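Long-range contacts in Non-structural polyprotein (Sindbis virus, PDB 4GUA), which supplies the enzymes of viral RNA replication, among them a cysteine protease that processes the polyprotein and a macro domain that probably binds ADP-ribose: residues C356-V361 with D480-C485; N429-V434 with I448-T453; S390-G395 with H409-D414. One frame throughout, in Å; residues are numbered along the deposited sequence.

Interaction 1: residues C356-V361 with D480-C485; sequences CQEEAV and DVTIYC
The hydroxyl of Tyr484 donates a hydrogen bond to the carboxylate of Glu358, with OH and OE1 3.1 Å apart. It arrives on the syn side of OE1, only 16° out of the carboxylate plane. The two side chains reach toward each other tip to tip, and the planes of carboxylate and phenol ring are steeply inclined to each other. The other oxygen of the same acid is used differently. Thr482 OG1 donates to Glu358 OE2 over 3.1 Å, but approaches from above the carboxylate, 61° out of its plane, and the two side chains cross at about a right angle. One acid thus takes a separate donor on each oxygen, which limits how far the group can rotate and would be expected to favour its charged form. The glutamate chain is bent at chi2 (72°), which places CD near Thr482, with Glu358 CD 3.6 Å from Thr482 OG1.

Thr482 and Tyr484 lie two residues apart on strand 480-484 and therefore present their side chains on the same side of it. That strand belongs to the six-stranded mixed sheet of the macro domain. Its partner 356-361, where strand 360-364 begins, is not its neighbour: strand 445-448 runs between them. The glutamate bridges this middle strand, its side chain touching Ser445 and Ala447 on the way.

Cys356 adds an apolar contact from the loop before strand 360-364. Its CB lies 3.7 Å from Tyr484 CZ, approaching the ring obliquely. On the far side of strand 480-484, Lys349 of the edge strand 346-349 packs against both Thr482 and Tyr484. Glu359, next to the bridging acid, turns to other partners, forming a salt bridge with Lys406 and accepting a hydrogen bond from Lys444 N.

Interaction 2: residues N429-V434 with I448-T453; sequences NAYHAV and IPLLST
Ala430, on helix 420-440, opens the contact by setting its CB against Leu451 CD1 at 3.9 Å. Tyr431 follows and carries most of the packing. Its CG is anti to the carbonyl carbon (chi1 -81°), which starts the ring on its way toward 448-453. The tyrosine and Leu451 side chains slide past each other in opposite directions, with Leu451 CD1 over the centre of one face in a CH-pi contact, 4.1 Å from the centroid. Ile448 meets the same ring in its plane instead, CD1 lying 3.5 Å from Tyr431 CE1 at the edge. At the far end, Tyr431 OH is hydrogen-bonded to Ser466 OG, its strongest polar partner, and also accepts from Leu451 N (2.9 Å, 150° at the hydrogen). The buried phenol is thereby tied to the backbone within the type II beta turn Leu450 to Thr453, a turn also braced by Thr453 OG1 donating to Leu450 O. Farther along the helix, Val434 CG1 reaches the same methyl, Ile448 CD1, more loosely.

Helix 420-440 connects the parallel strands 405-410 and 445-448 as a beta-alpha-beta crossover. Val434 and Ile448 both rest on Val362 of the intervening strand 360-364, while helix 463-474 packs against Tyr431 through Cys469, Leu470 and Ala473.

Interaction 3: residues S390-G395 with H409-D414; sequences SATETG and HAVGPD. With SO4 (sulfate ion), chain H.
In the macro domain, the loop leading into edge strand 397-402 folds against the end of strand 405-410, the two segments running 36° apart, and Gly395 N closes the join by donating to Val411 O. This bond is 2.8 Å long and nearly straight (168° at the hydrogen). Gly395 adopts a positive phi of 89°, where a CB would press on the preceding carbonyl oxygen.

Val411 is the apolar centre of the contact. Its CG2 touches Thr392 CG2, the two side chains sliding past each other in opposite directions, while its CG1 faces Thr394 at 3.6 Å from OG1. The other branch of Thr394, CG2, anti to the backbone N, lies 3.7 Å from Pro413 CA. Farther back, Ser390 CB stands over the centre of the His409 ring, 3.5 Å from the centroid, in a CH-pi contact. Ser390 OG is bonded to Gly369 O, and His409 NE2 to Thr400 OG1.

The polar branch of Thr394 points to a different partner: OG1 donates to O3 of a sulfate ion at 2.6 Å, and His418 NE2 also binds this ion. The sulfate probably came from the crystallisation liquor, and no role follows from it directly; it implies that a hydroxyl and an imidazole can together hold an anion beside this loop.

All three contacts belong to the macro domain. Interactions 2 and 3 both close within the chain loop that interaction 1 spans, interaction 3 before interaction 2. The centres of interactions 1 and 2 are about 13 Å apart, joined by backbone pairing of Ile448 with Thr482 and Tyr484. Interactions 2 and 3 lie closer, about 9 Å between centres: Ser452 OG probably bonds to Pro413 O, and Val434 packs on Ala410. Interaction 1 joins the loop before strand 360-364 to strand 480-484, interaction 2 packs helix 420-440 on the loop after strand 445-448, and interaction 3 joins the loop before strand 397-402 to the chain running on from strand 405-410. A buffer molecule (MES) near Gly412 and Leu451 is consistent with a ligand pocket here, as in related macro domains.

Interaction 1: residues C356-V361 with D480-C485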
loop_
_atom_site.group_PDB
_atom_site.type_symbol
_atom_site.label_atom_id
_atom_site.label_comp_id
_atom_site.label_asym_id
_atom_site.label_seq_id
_atom_site.Cartn_x
_atom_site.Cartn_y
_atom_site.Cartn_z
ATOM N N CYS A 356 -7.716 12.276 -31.213
ATOM C CA CYS A 356 -6.728 11.475 -30.495
ATOM C C CYS A 356 -6.738 9.994 -30.899
ATOM O O CYS A 356 -7.786 9.425 -31.218
ATOM C CB CYS A 356 -6.929 11.608 -28.980
ATOM S SG CYS A 356 -8.474 10.927 -28.335
ATOM N N GLN A 357 -5.548 9.394 -30.901
ATOM C CA GLN A 357 -5.381 7.966 -31.170
ATOM C C GLN A 357 -5.288 7.124 -29.893
ATOM O O GLN A 357 -5.174 5.904 -29.965
ATOM C CB GLN A 357 -4.127 7.736 -32.021
ATOM C CG GLN A 357 -4.241 8.216 -33.463
ATOM C CD GLN A 357 -5.331 7.490 -34.235
ATOM O OE1 GLN A 357 -5.285 6.266 -34.390
ATOM N NE2 GLN A 357 -6.319 8.238 -34.721
ATOM N N GLU A 358 -5.324 7.764 -28.727
ATOM C CA GLU A 358 -5.170 7.048 -27.457
ATOM C C GLU A 358 -6.429 6.254 -27.128
ATOM O O GLU A 358 -7.519 6.632 -27.545
ATOM C CB GLU A 358 -4.856 8.024 -26.323
ATOM C CG GLU A 358 -3.447 8.605 -26.353
ATOM C CD GLU A 358 -3.235 9.604 -27.471
ATOM O OE1 GLU A 358 -4.214 10.268 -27.871
ATOM O OE2 GLU A 358 -2.082 9.735 -27.941
ATOM N N GLU A 359 -6.280 5.167 -26.371
ATOM C CA GLU A 359 -7.395 4.250 -26.088
ATOM C C GLU A 359 -8.589 4.943 -25.441
ATOM O O GLU A 359 -9.745 4.656 -25.774
ATOM C CB GLU A 359 -6.942 3.095 -25.193
ATOM C CG GLU A 359 -8.073 2.143 -24.819
ATOM C CD GLU A 359 -7.613 0.953 -23.990
ATOM O OE1 GLU A 359 -6.398 0.637 -24.009
ATOM O OE2 GLU A 359 -8.472 0.343 -23.306
ATOM N N ALA A 360 -8.310 5.828 -24.492
ATOM C CA ALA A 360 -9.365 6.576 -23.833
ATOM C C ALA A 360 -9.067 8.065 -23.902
ATOM O O ALA A 360 -7.910 8.485 -23.914
ATOM C CB ALA A 360 -9.502 6.130 -22.388
ATOM N N VAL A 361 -10.123 8.862 -23.944
ATOM C CA VAL A 361 -9.984 10.304 -23.947
ATOM C C VAL A 361 -10.751 10.858 -22.758
ATOM O O VAL A 361 -11.857 10.404 -22.453
ATOM C CB VAL A 361 -10.533 10.916 -25.252
ATOM C CG1 VAL A 361 -12.009 10.585 -25.426
ATOM C CG2 VAL A 361 -10.308 12.417 -25.270
ATOM N N ASP A 480 0.357 5.171 -20.815
ATOM C CA ASP A 480 1.036 6.256 -21.514
ATOM C C ASP A 480 0.071 7.426 -21.581
ATOM O O ASP A 480 -1.072 7.261 -21.999
ATOM C CB ASP A 480 1.434 5.827 -22.929
ATOM C CG ASP A 480 2.655 4.923 -22.950
ATOM O OD1 ASP A 480 3.563 5.107 -22.109
ATOM O OD2 ASP A 480 2.705 4.017 -23.806
ATOM N N VAL A 481 0.531 8.610 -21.198
ATOM C CA VAL A 481 -0.348 9.771 -21.129
ATOM C C VAL A 481 0.010 10.825 -22.164
ATOM O O VAL A 481 1.167 11.206 -22.307
ATOM C CB VAL A 481 -0.320 10.415 -19.727
ATOM C CG1 VAL A 481 -1.185 11.663 -19.695
ATOM C CG2 VAL A 481 -0.790 9.421 -18.682
ATOM N N THR A 482 -0.994 11.265 -22.909
ATOM C CA THR A 482 -0.830 12.362 -23.848
ATOM C C THR A 482 -1.703 13.546 -23.428
ATOM O O THR A 482 -2.931 13.475 -23.466
ATOM C CB THR A 482 -1.197 11.932 -25.273
ATOM O OG1 THR A 482 -0.332 10.866 -25.686
ATOM C CG2 THR A 482 -1.054 13.100 -26.235
ATOM N N ILE A 483 -1.046 14.619 -23.001
ATOM C CA ILE A 483 -1.712 15.853 -22.615
ATOM C C ILE A 483 -1.951 16.732 -23.841
ATOM O O ILE A 483 -1.011 17.109 -24.547
ATOM C CB ILE A 483 -0.858 16.623 -21.588
ATOM C CG1 ILE A 483 -0.540 15.720 -20.394
ATOM C CG2 ILE A 483 -1.565 17.884 -21.135
ATOM C CD1 ILE A 483 0.421 16.321 -19.401
ATOM N N TYR A 484 -3.218 17.048 -24.087
ATOM C CA TYR A 484 -3.615 17.845 -25.243
ATOM C C TYR A 484 -3.861 19.252 -24.767
ATOM O O TYR A 484 -4.542 19.445 -23.765
ATOM C CB TYR A 484 -4.889 17.275 -25.872
ATOM C CG TYR A 484 -4.637 16.128 -26.818
ATOM C CD1 TYR A 484 -4.245 14.882 -26.345
ATOM C CD2 TYR A 484 -4.798 16.287 -28.184
ATOM C CE1 TYR A 484 -4.008 13.828 -27.209
ATOM C CE2 TYR A 484 -4.568 15.240 -29.059
ATOM C CZ TYR A 484 -4.174 14.010 -28.567
ATOM O OH TYR A 484 -3.942 12.965 -29.437
ATOM N N CYS A 485 -3.302 20.244 -25.451
ATOM C CA CYS A 485 -3.531 21.608 -25.001
ATOM C C CYS A 485 -3.650 22.737 -26.023
ATOM O O CYS A 485 -2.852 22.862 -26.955
ATOM C CB CYS A 485 -2.412 21.988 -24.032
ATOM S SG CYS A 485 -0.769 21.609 -24.669
#

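Interaction 2: residues N429-V434 with I448-T453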
loop_
_atom_site.group_PDB
_atom_site.type_symbol
_atom_site.label_atom_id
_atom_site.label_comp_id
_atom_site.label_asym_id
_atom_site.label_seq_id
_atom_site.Cartn_x
_atom_site.Cartn_y
_atom_site.Cartn_z
ATOM N N ASN A 429 -8.801 15.075 -6.804
ATOM C CA ASN A 429 -9.673 13.907 -6.728
ATOM C C ASN A 429 -10.246 13.512 -8.083
ATOM O O ASN A 429 -10.439 12.329 -8.363
ATOM C CB ASN A 429 -10.820 14.163 -5.747
ATOM C CG ASN A 429 -10.423 13.921 -4.305
ATOM O OD1 ASN A 429 -9.339 13.417 -4.020
ATOM N ND2 ASN A 429 -11.307 14.271 -3.387
ATOM N N ALA A 430 -10.516 14.508 -8.918
ATOM C CA ALA A 430 -10.991 14.258 -10.270
ATOM C C ALA A 430 -9.922 13.485 -11.009
ATOM O O ALA A 430 -10.211 12.462 -11.645
ATOM C CB ALA A 430 -11.291 15.561 -10.986
ATOM N N TYR A 431 -8.684 13.974 -10.919
ATOM C CA TYR A 431 -7.551 13.283 -11.539
ATOM C C TYR A 431 -7.349 11.864 -10.985
ATOM O O TYR A 431 -7.032 10.941 -11.736
ATOM C CB TYR A 431 -6.263 14.084 -11.368
ATOM C CG TYR A 431 -6.080 15.220 -12.358
ATOM C CD1 TYR A 431 -5.948 14.970 -13.721
ATOM C CD2 TYR A 431 -6.001 16.541 -11.923
ATOM C CE1 TYR A 431 -5.763 16.007 -14.625
ATOM C CE2 TYR A 431 -5.816 17.579 -12.817
ATOM C CZ TYR A 431 -5.697 17.310 -14.167
ATOM O OH TYR A 431 -5.509 18.343 -15.060
ATOM N N HIS A 432 -7.524 11.687 -9.680
ATOM C CA HIS A 432 -7.360 10.368 -9.070
ATOM C C HIS A 432 -8.421 9.409 -9.581
ATOM O O HIS A 432 -8.170 8.211 -9.710
ATOM C CB HIS A 432 -7.432 10.448 -7.545
ATOM C CG HIS A 432 -6.132 10.816 -6.899
ATOM N ND1 HIS A 432 -4.945 10.187 -7.204
ATOM C CD2 HIS A 432 -5.832 11.753 -5.968
ATOM C CE1 HIS A 432 -3.970 10.719 -6.488
ATOM N NE2 HIS A 432 -4.483 11.669 -5.729
ATOM N N ALA A 433 -9.611 9.942 -9.847
ATOM C CA ALA A 433 -10.718 9.141 -10.354
ATOM C C ALA A 433 -10.430 8.693 -11.783
ATOM O O ALA A 433 -10.707 7.548 -12.155
ATOM C CB ALA A 433 -12.003 9.938 -10.297
ATOM N N VAL A 434 -9.873 9.597 -12.586
ATOM C CA VAL A 434 -9.423 9.237 -13.924
ATOM C C VAL A 434 -8.441 8.075 -13.800
ATOM O O VAL A 434 -8.533 7.088 -14.526
ATOM C CB VAL A 434 -8.736 10.423 -14.647
ATOM C CG1 VAL A 434 -8.106 9.969 -15.958
ATOM C CG2 VAL A 434 -9.727 11.557 -14.892
ATOM N N ILE A 448 -5.729 13.416 -22.233
ATOM C CA ILE A 448 -6.327 14.183 -21.152
ATOM C C ILE A 448 -5.958 15.665 -21.248
ATOM O O ILE A 448 -4.832 16.010 -21.601
ATOM C CB ILE A 448 -5.872 13.594 -19.809
ATOM C CG1 ILE A 448 -6.378 14.425 -18.639
ATOM C CG2 ILE A 448 -4.357 13.491 -19.764
ATOM C CD1 ILE A 448 -6.121 13.764 -17.311
ATOM N N PRO A 449 -6.917 16.550 -20.947
ATOM C CA PRO A 449 -6.658 17.988 -20.895
ATOM C C PRO A 449 -6.302 18.412 -19.479
ATOM O O PRO A 449 -6.356 17.576 -18.582
ATOM C CB PRO A 449 -8.008 18.576 -21.291
ATOM C CG PRO A 449 -8.980 17.637 -20.677
ATOM C CD PRO A 449 -8.350 16.261 -20.771
ATOM N N LEU A 450 -5.981 19.681 -19.262
ATOM C CA LEU A 450 -5.707 20.134 -17.910
ATOM C C LEU A 450 -7.004 20.646 -17.315
ATOM O O LEU A 450 -7.510 21.691 -17.713
ATOM C CB LEU A 450 -4.643 21.230 -17.891
ATOM C CG LEU A 450 -3.243 20.845 -18.370
ATOM C CD1 LEU A 450 -2.272 21.996 -18.150
ATOM C CD2 LEU A 450 -2.749 19.600 -17.665
ATOM N N LEU A 451 -7.528 19.912 -16.343
ATOM C CA LEU A 451 -8.810 20.247 -15.751
ATOM C C LEU A 451 -8.753 21.588 -15.038
ATOM O O LEU A 451 -7.739 21.950 -14.437
ATOM C CB LEU A 451 -9.241 19.147 -14.781
ATOM C CG LEU A 451 -9.409 17.758 -15.411
ATOM C CD1 LEU A 451 -9.811 16.725 -14.371
ATOM C CD2 LEU A 451 -10.440 17.790 -16.533
ATOM N N SER A 452 -9.853 22.326 -15.137
ATOM C CA SER A 452 -10.045 23.581 -14.411
ATOM C C SER A 452 -9.069 24.678 -14.799
ATOM O O SER A 452 -8.818 25.576 -13.999
ATOM C CB SER A 452 -9.935 23.354 -12.898
ATOM O OG SER A 452 -10.911 22.446 -12.424
ATOM N N THR A 453 -8.490 24.611 -15.994
ATOM C CA THR A 453 -7.660 25.719 -16.460
ATOM C C THR A 453 -8.340 26.711 -17.415
ATOM O O THR A 453 -7.829 27.810 -17.625
ATOM C CB THR A 453 -6.417 25.177 -17.181
ATOM O OG1 THR A 453 -6.798 24.608 -18.439
ATOM C CG2 THR A 453 -5.720 24.123 -16.328
#

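Interaction 3: residues S390-G395 with H409-D414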
loop_
_atom_site.group_PDB
_atom_site.type_symbol
_atom_site.label_atom_id
_atom_site.label_comp_id
_atom_site.label_asym_id
_atom_site.label_seq_id
_atom_site.Cartn_x
_atom_site.Cartn_y
_atom_site.Cartn_z
ATOM N N SER A 390 -23.885 11.306 -18.808
ATOM C CA SER A 390 -22.525 11.700 -18.422
ATOM C C SER A 390 -22.419 12.357 -17.031
ATOM O O SER A 390 -21.322 12.687 -16.574
ATOM C CB SER A 390 -21.920 12.620 -19.484
ATOM O OG SER A 390 -22.899 13.484 -20.020
ATOM N N ALA A 391 -23.552 12.578 -16.374
ATOM C CA ALA A 391 -23.566 13.426 -15.181
ATOM C C ALA A 391 -22.832 12.758 -14.028
ATOM O O ALA A 391 -23.057 11.586 -13.717
ATOM C CB ALA A 391 -24.990 13.770 -14.778
ATOM N N THR A 392 -21.952 13.520 -13.395
ATOM C CA THR A 392 -21.168 13.015 -12.283
ATOM C C THR A 392 -20.796 14.195 -11.389
ATOM O O THR A 392 -20.713 15.325 -11.865
ATOM C CB THR A 392 -19.915 12.288 -12.804
ATOM O OG1 THR A 392 -19.414 11.393 -11.805
ATOM C CG2 THR A 392 -18.838 13.285 -13.211
ATOM N N GLU A 393 -20.577 13.946 -10.101
ATOM C CA GLU A 393 -20.350 15.039 -9.154
ATOM C C GLU A 393 -18.960 15.652 -9.321
ATOM O O GLU A 393 -18.023 14.984 -9.745
ATOM C CB GLU A 393 -20.521 14.543 -7.718
ATOM C CG GLU A 393 -21.896 13.972 -7.428
ATOM C CD GLU A 393 -22.104 13.654 -5.960
ATOM O OE1 GLU A 393 -21.127 13.736 -5.184
ATOM O OE2 GLU A 393 -23.245 13.308 -5.583
ATOM N N THR A 394 -18.825 16.921 -8.954
ATOM C CA THR A 394 -17.533 17.589 -9.000
ATOM C C THR A 394 -16.519 16.819 -8.160
ATOM O O THR A 394 -16.820 16.388 -7.046
ATOM C CB THR A 394 -17.642 19.034 -8.483
ATOM O OG1 THR A 394 -18.495 19.793 -9.351
ATOM C CG2 THR A 394 -16.270 19.688 -8.413
ATOM N N GLY A 395 -15.316 16.637 -8.695
ATOM C CA GLY A 395 -14.294 15.887 -7.991
ATOM C C GLY A 395 -14.342 14.396 -8.283
ATOM O O GLY A 395 -13.663 13.614 -7.620
ATOM N N HIS A 409 -15.595 11.240 -18.390
ATOM C CA HIS A 409 -15.969 12.607 -18.063
ATOM C C HIS A 409 -15.457 12.930 -16.667
ATOM O O HIS A 409 -15.930 12.371 -15.680
ATOM C CB HIS A 409 -17.494 12.766 -18.115
ATOM C CG HIS A 409 -18.099 12.405 -19.438
ATOM N ND1 HIS A 409 -18.559 13.351 -20.327
ATOM C CD2 HIS A 409 -18.325 11.203 -20.020
ATOM C CE1 HIS A 409 -19.038 12.747 -21.401
ATOM N NE2 HIS A 409 -18.908 11.444 -21.239
ATOM N N ALA A 410 -14.485 13.833 -16.585
ATOM C CA ALA A 410 -13.912 14.209 -15.300
ATOM C C ALA A 410 -14.286 15.648 -14.970
ATOM O O ALA A 410 -14.025 16.558 -15.752
ATOM C CB ALA A 410 -12.393 14.041 -15.336
ATOM N N VAL A 411 -14.871 15.855 -13.794
ATOM C CA VAL A 411 -15.367 17.176 -13.422
ATOM C C VAL A 411 -14.473 17.861 -12.400
ATOM O O VAL A 411 -14.447 17.499 -11.222
ATOM C CB VAL A 411 -16.788 17.086 -12.830
ATOM C CG1 VAL A 411 -17.330 18.480 -12.525
ATOM C CG2 VAL A 411 -17.715 16.334 -13.780
ATOM N N GLY A 412 -13.754 18.875 -12.866
ATOM C CA GLY A 412 -12.920 19.680 -11.998
ATOM C C GLY A 412 -13.766 20.696 -11.260
ATOM O O GLY A 412 -14.899 20.976 -11.653
ATOM N N PRO A 413 -13.217 21.262 -10.182
ATOM C CA PRO A 413 -13.918 22.296 -9.422
ATOM C C PRO A 413 -13.957 23.628 -10.152
ATOM O O PRO A 413 -12.996 23.967 -10.842
ATOM C CB PRO A 413 -13.056 22.435 -8.165
ATOM C CG PRO A 413 -11.697 22.028 -8.606
ATOM C CD PRO A 413 -11.940 20.896 -9.553
ATOM N N ASP A 414 -15.049 24.369 -9.986
ATOM C CA ASP A 414 -15.085 25.769 -10.385
ATOM C C ASP A 414 -14.521 26.596 -9.221
ATOM O O ASP A 414 -15.073 26.599 -8.118
ATOM C CB ASP A 414 -16.524 26.185 -10.696
ATOM C CG ASP A 414 -16.623 27.602 -11.218
ATOM O OD1 ASP A 414 -15.627 28.352 -11.115
ATOM O OD2 ASP A 414 -17.696 27.965 -11.741
HETATM S S SO4 H . -20.382 22.030 -7.310
HETATM O O1 SO4 H . -21.575 22.870 -7.383
HETATM O O2 SO4 H . -20.152 21.623 -5.923
HETATM O O3 SO4 H . -20.584 20.838 -8.136
HETATM O O4 SO4 H . -19.227 22.788 -7.800
#